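Local coordinates for ALDH21) (Physcomitrella patens subsp. patens, PDB 5MZ5), which acts as an NADP(+)-dependent succinic semialdehyde dehydrogenase of the aldehyde dehydrogenase family in a moss, at residues P361-E372 with G389-E397. Sequence-based numbering, arbitrary orientation.
Sequences PMISESAAKGIE and GNRKGAFIE
Arg391 enters the contact from a beta hairpin and meets Glu372 on helix 365-380: NH1 donates to Glu372 OE1 at 3.0 Å, in the guanidinium plane and on the syn side of the carboxylate. A water bridges Glu372 OE2 to Arg391 N, so the carboxylate holds the arginine directly through NH1 and, by way of the water, at its backbone N. The bend at chi3 (110°) turns the guanidinium so that Arg391 NE faces the turn and donates to Gly393 O at 2.9 Å on an in-plane lone pair. Arg391 NH2 reaches Glu365 OE1 only weakly (3.4 Å, N-H...O 125°), while Lys369 CG lies over one guanidinium face, 3.6 Å from Arg391 CZ. With an alanine here, Glu372 would probably lose its close salt-bridge partner, Gly393 O the NE donor and Lys369 CG the guanidinium it lies over. In the type II' turn from Lys392 to Phe395, Ala394 O accepts from Met362 N at 2.8 Å, the donor above the carbonyl plane. Phe395 offers its ring face to Pro361, whose CB sits 3.7 Å from the centroid, a CH-pi contact 10° off the normal. Ile396, on strand 395-402 of the mixed sheet, antiparallel to the strand 384-387 that follows the helix, packs CG2 against Ile371 CG2 (3.9 Å). Apolar contacts and one backbone bond thus seat the hairpin on the helix start, and the Glu365, Lys369, Glu372 and Arg391 salt-bridge network ties its more exposed flank.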
ATOM      1  N   PRO A 361      40.302 -18.849  -7.311  1.00 31.81           N
ATOM      2  CA  PRO A 361      40.101 -20.248  -7.740  1.00 31.64           C
ATOM      3  C   PRO A 361      38.644 -20.682  -7.602  1.00 35.53           C
ATOM      4  O   PRO A 361      37.843 -19.972  -6.990  1.00 35.69           O
ATOM      5  CB  PRO A 361      41.006 -21.031  -6.799  1.00 33.45           C
ATOM      6  CG  PRO A 361      41.050 -20.198  -5.539  1.00 36.99           C
ATOM      7  CD  PRO A 361      40.886 -18.768  -5.953  1.00 32.63           C
ATOM      8  N   MET A 362      38.300 -21.857  -8.145  1.00 30.64           N
ATOM      9  CA  MET A 362      36.960 -22.407  -7.962  1.00 29.50           C
ATOM     10  C   MET A 362      36.928 -23.003  -6.534  1.00 36.15           C
ATOM     11  O   MET A 362      37.990 -23.148  -5.909  1.00 35.81           O
ATOM     12  CB  MET A 362      36.598 -23.433  -9.065  1.00 30.85           C
ATOM     13  CG  MET A 362      36.520 -22.830 -10.478  1.00 33.20           C
ATOM     14  SD  MET A 362      35.156 -21.648 -10.774  1.00 36.03           S
ATOM     15  CE  MET A 362      36.015 -20.044 -10.503  1.00 33.38           C
ATOM     16  N   ILE A 363      35.719 -23.285  -5.995  1.00 33.14           N
ATOM     17  CA  ILE A 363      35.544 -23.781  -4.624  1.00 32.30           C
ATOM     18  C   ILE A 363      36.364 -25.059  -4.343  1.00 36.52           C
ATOM     19  O   ILE A 363      36.805 -25.262  -3.209  1.00 37.25           O
ATOM     20  CB  ILE A 363      34.044 -23.922  -4.244  1.00 34.41           C
ATOM     21  CG1 ILE A 363      33.832 -23.968  -2.700  1.00 33.86           C
ATOM     22  CG2 ILE A 363      33.363 -25.109  -4.965  1.00 35.63           C
ATOM     23  CD1 ILE A 363      34.192 -22.678  -1.911  1.00 35.56           C
ATOM     24  N   SER A 364      36.601 -25.874  -5.380  1.00 32.96           N
ATOM     25  CA  SER A 364      37.381 -27.108  -5.301  1.00 32.58           C
ATOM     26  C   SER A 364      37.961 -27.455  -6.668  1.00 35.55           C
ATOM     27  O   SER A 364      37.487 -26.945  -7.690  1.00 34.66           O
ATOM     28  CB  SER A 364      36.514 -28.264  -4.788  1.00 34.53           C
ATOM     29  OG  SER A 364      35.518 -28.636  -5.728  1.00 42.52           O
ATOM     30  N   GLU A 365      38.972 -28.346  -6.679  1.00 32.83           N
ATOM     31  CA  GLU A 365      39.605 -28.840  -7.897  1.00 34.20           C
ATOM     32  C   GLU A 365      38.592 -29.669  -8.717  1.00 37.32           C
ATOM     33  O   GLU A 365      38.601 -29.599  -9.946  1.00 35.20           O
ATOM     34  CB  GLU A 365      40.867 -29.647  -7.555  1.00 36.08           C
ATOM     35  CG  GLU A 365      41.758 -29.934  -8.755  1.00 51.17           C
ATOM     36  CD  GLU A 365      43.130 -30.513  -8.464  1.00 81.77           C
ATOM     37  OE1 GLU A 365      43.502 -31.499  -9.138  1.00 77.57           O
ATOM     38  OE2 GLU A 365      43.851 -29.961  -7.601  1.00 85.88           O
ATOM     39  N   SER A 366      37.709 -30.413  -8.014  1.00 34.57           N
ATOM     40  CA  SER A 366      36.630 -31.222  -8.586  1.00 35.19           C
ATOM     41  C   SER A 366      35.615 -30.315  -9.331  1.00 38.54           C
ATOM     42  O   SER A 366      35.174 -30.658 -10.436  1.00 38.83           O
ATOM     43  CB  SER A 366      35.956 -32.046  -7.487  1.00 39.23           C
ATOM     44  OG  SER A 366      34.620 -32.411  -7.794  1.00 52.04           O
ATOM     45  N   ALA A 367      35.288 -29.144  -8.741  1.00 33.53           N
ATOM     46  CA  ALA A 367      34.396 -28.154  -9.357  1.00 31.86           C
ATOM     47  C   ALA A 367      35.050 -27.659 -10.664  1.00 36.05           C
ATOM     48  O   ALA A 367      34.398 -27.663 -11.710  1.00 35.64           O
ATOM     49  CB  ALA A 367      34.137 -26.988  -8.395  1.00 31.66           C
ATOM     50  N   ALA A 368      36.361 -27.314 -10.607  1.00 33.09           N
ATOM     51  CA  ALA A 368      37.167 -26.865 -11.755  1.00 33.06           C
ATOM     52  C   ALA A 368      37.241 -27.934 -12.866  1.00 38.29           C
ATOM     53  O   ALA A 368      37.056 -27.590 -14.034  1.00 37.66           O
ATOM     54  CB  ALA A 368      38.568 -26.483 -11.299  1.00 33.84           C
ATOM     55  N   LYS A 369      37.469 -29.228 -12.496  1.00 35.81           N
ATOM     56  CA  LYS A 369      37.524 -30.363 -13.431  1.00 36.40           C
ATOM     57  C   LYS A 369      36.198 -30.526 -14.179  1.00 40.25           C
ATOM     58  O   LYS A 369      36.219 -30.774 -15.382  1.00 41.36           O
ATOM     59  CB  LYS A 369      37.901 -31.677 -12.713  1.00 39.19           C
ATOM     60  CG  LYS A 369      39.367 -31.800 -12.333  1.00 45.14           C
ATOM     61  CD  LYS A 369      39.601 -33.094 -11.568  1.00 54.80           C
ATOM     62  CE  LYS A 369      41.012 -33.220 -11.043  1.00 61.72           C
ATOM     63  NZ  LYS A 369      41.258 -34.550 -10.417  1.00 60.33           N
ATOM     64  N   GLY A 370      35.079 -30.354 -13.460  1.00 35.96           N
ATOM     65  CA  GLY A 370      33.723 -30.417 -14.000  1.00 35.08           C
ATOM     66  C   GLY A 370      33.484 -29.358 -15.061  1.00 38.83           C
ATOM     67  O   GLY A 370      32.943 -29.662 -16.127  1.00 37.78           O
ATOM     68  N   ILE A 371      33.914 -28.108 -14.782  1.00 35.75           N
ATOM     69  CA  ILE A 371      33.806 -26.961 -15.706  1.00 34.24           C
ATOM     70  C   ILE A 371      34.664 -27.229 -16.966  1.00 36.57           C
ATOM     71  O   ILE A 371      34.175 -27.084 -18.085  1.00 35.18           O
ATOM     72  CB  ILE A 371      34.164 -25.626 -14.994  1.00 35.86           C
ATOM     73  CG1 ILE A 371      33.122 -25.281 -13.914  1.00 35.43           C
ATOM     74  CG2 ILE A 371      34.304 -24.484 -16.009  1.00 35.30           C
ATOM     75  CD1 ILE A 371      33.666 -24.465 -12.707  1.00 36.47           C
ATOM     76  N   GLU A 372      35.924 -27.662 -16.766  1.00 33.92           N
ATOM     77  CA  GLU A 372      36.866 -28.033 -17.822  1.00 34.62           C
ATOM     78  C   GLU A 372      36.261 -29.121 -18.753  1.00 38.27           C
ATOM     79  O   GLU A 372      36.404 -29.023 -19.978  1.00 36.82           O
ATOM     80  CB  GLU A 372      38.183 -28.534 -17.191  1.00 36.43           C
ATOM     81  CG  GLU A 372      39.314 -28.750 -18.187  1.00 44.18           C
ATOM     82  CD  GLU A 372      40.490 -29.570 -17.693  1.00 65.58           C
ATOM     83  OE1 GLU A 372      40.386 -30.200 -16.615  1.00 57.26           O
ATOM     84  OE2 GLU A 372      41.522 -29.591 -18.398  1.00 64.53           O
ATOM     85  N   GLY A 389      39.625 -21.705 -21.266  1.00 36.85           N
ATOM     86  CA  GLY A 389      39.282 -23.128 -21.296  1.00 36.95           C
ATOM     87  C   GLY A 389      40.276 -24.070 -20.634  1.00 41.12           C
ATOM     88  O   GLY A 389      40.041 -25.282 -20.604  1.00 42.17           O
ATOM     89  N   ASN A 390      41.397 -23.536 -20.107  1.00 36.99           N
ATOM     90  CA  ASN A 390      42.412 -24.359 -19.443  1.00 37.59           C
ATOM     91  C   ASN A 390      42.271 -24.352 -17.923  1.00 43.21           C
ATOM     92  O   ASN A 390      41.862 -23.342 -17.330  1.00 42.91           O
ATOM     93  CB  ASN A 390      43.832 -23.968 -19.854  1.00 36.82           C
ATOM     94  CG  ASN A 390      44.115 -24.084 -21.342  1.00 55.28           C
ATOM     95  OD1 ASN A 390      44.542 -23.132 -21.986  1.00 54.45           O
ATOM     96  ND2 ASN A 390      43.913 -25.249 -21.921  1.00 45.21           N
ATOM     97  N   ARG A 391      42.590 -25.500 -17.305  1.00 39.20           N
ATOM     98  CA  ARG A 391      42.537 -25.695 -15.861  1.00 38.47           C
ATOM     99  C   ARG A 391      43.959 -25.784 -15.298  1.00 44.54           C
ATOM    100  O   ARG A 391      44.840 -26.396 -15.904  1.00 46.29           O
ATOM    101  CB  ARG A 391      41.717 -26.948 -15.509  1.00 34.90           C
ATOM    102  CG  ARG A 391      41.358 -27.091 -14.035  1.00 33.29           C
ATOM    103  CD  ARG A 391      40.953 -28.514 -13.727  1.00 48.52           C
ATOM    104  NE  ARG A 391      41.962 -29.193 -12.913  1.00 54.69           N
ATOM    105  CZ  ARG A 391      42.551 -30.335 -13.237  1.00 71.95           C
ATOM    106  NH1 ARG A 391      42.232 -30.959 -14.362  1.00 64.12           N
ATOM    107  NH2 ARG A 391      43.453 -30.872 -12.433  1.00 71.12           N
ATOM    108  N   LYS A 392      44.165 -25.165 -14.136  1.00 42.00           N
ATOM    109  CA  LYS A 392      45.418 -25.144 -13.389  1.00 42.12           C
ATOM    110  C   LYS A 392      44.965 -25.350 -11.930  1.00 43.15           C
ATOM    111  O   LYS A 392      44.599 -24.379 -11.258  1.00 41.55           O
ATOM    112  CB  LYS A 392      46.100 -23.779 -13.601  1.00 46.18           C
ATOM    113  CG  LYS A 392      47.606 -23.729 -13.335  1.00 65.49           C
ATOM    114  CD  LYS A 392      48.107 -22.267 -13.185  1.00 78.05           C
ATOM    115  CE  LYS A 392      47.744 -21.635 -11.842  1.00 87.06           C
ATOM    116  NZ  LYS A 392      47.785 -20.146 -11.873  1.00 89.02           N
ATOM    117  N   GLY A 393      44.901 -26.621 -11.501  1.00 37.46           N
ATOM    118  CA  GLY A 393      44.418 -27.006 -10.178  1.00 35.53           C
ATOM    119  C   GLY A 393      42.941 -26.677 -10.028  1.00 36.66           C
ATOM    120  O   GLY A 393      42.115 -27.218 -10.762  1.00 35.62           O
ATOM    121  N   ALA A 394      42.601 -25.757  -9.106  1.00 32.41           N
ATOM    122  CA  ALA A 394      41.221 -25.316  -8.880  1.00 31.92           C
ATOM    123  C   ALA A 394      40.877 -24.076  -9.738  1.00 37.25           C
ATOM    124  O   ALA A 394      39.720 -23.648  -9.771  1.00 36.79           O
ATOM    125  CB  ALA A 394      40.986 -25.034  -7.399  1.00 32.14           C
ATOM    126  N   PHE A 395      41.875 -23.528 -10.454  1.00 34.72           N
ATOM    127  CA  PHE A 395      41.712 -22.374 -11.331  1.00 34.45           C
ATOM    128  C   PHE A 395      41.242 -22.763 -12.735  1.00 40.40           C
ATOM    129  O   PHE A 395      41.762 -23.706 -13.331  1.00 40.26           O
ATOM    130  CB  PHE A 395      43.027 -21.582 -11.443  1.00 35.66           C
ATOM    131  CG  PHE A 395      43.366 -20.744 -10.234  1.00 35.75           C
ATOM    132  CD1 PHE A 395      42.883 -19.445 -10.110  1.00 35.54           C
ATOM    133  CD2 PHE A 395      44.193 -21.239  -9.231  1.00 36.80           C
ATOM    134  CE1 PHE A 395      43.220 -18.659  -9.002  1.00 35.38           C
ATOM    135  CE2 PHE A 395      44.526 -20.447  -8.118  1.00 37.94           C
ATOM    136  CZ  PHE A 395      44.029 -19.166  -8.009  1.00 34.51           C
ATOM    137  N   ILE A 396      40.253 -22.021 -13.248  1.00 37.35           N
ATOM    138  CA  ILE A 396      39.714 -22.134 -14.601  1.00 37.09           C
ATOM    139  C   ILE A 396      39.917 -20.767 -15.211  1.00 38.83           C
ATOM    140  O   ILE A 396      39.482 -19.761 -14.637  1.00 39.20           O
ATOM    141  CB  ILE A 396      38.203 -22.574 -14.646  1.00 40.39           C
ATOM    142  CG1 ILE A 396      38.026 -24.064 -14.285  1.00 42.14           C
ATOM    143  CG2 ILE A 396      37.553 -22.288 -16.016  1.00 41.16           C
ATOM    144  CD1 ILE A 396      38.495 -25.115 -15.435  1.00 52.44           C
ATOM    145  N   GLU A 397      40.571 -20.724 -16.371  1.00 35.08           N
ATOM    146  CA  GLU A 397      40.790 -19.481 -17.113  1.00 34.48           C
ATOM    147  C   GLU A 397      39.435 -18.869 -17.518  1.00 35.32           C
ATOM    148  O   GLU A 397      38.501 -19.628 -17.815  1.00 33.63           O
ATOM    149  CB  GLU A 397      41.601 -19.756 -18.379  1.00 36.03           C
ATOM    150  CG  GLU A 397      43.076 -19.942 -18.121  1.00 42.54           C
ATOM    151  CD  GLU A 397      43.892 -20.301 -19.347  1.00 56.65           C
ATOM    152  OE1 GLU A 397      45.130 -20.121 -19.295  1.00 58.37           O
ATOM    153  OE2 GLU A 397      43.309 -20.769 -20.353  1.00 46.87           O
TER
HETATM  154  O   HOH W   1      43.053 -27.580 -19.143  1.00 42.99           O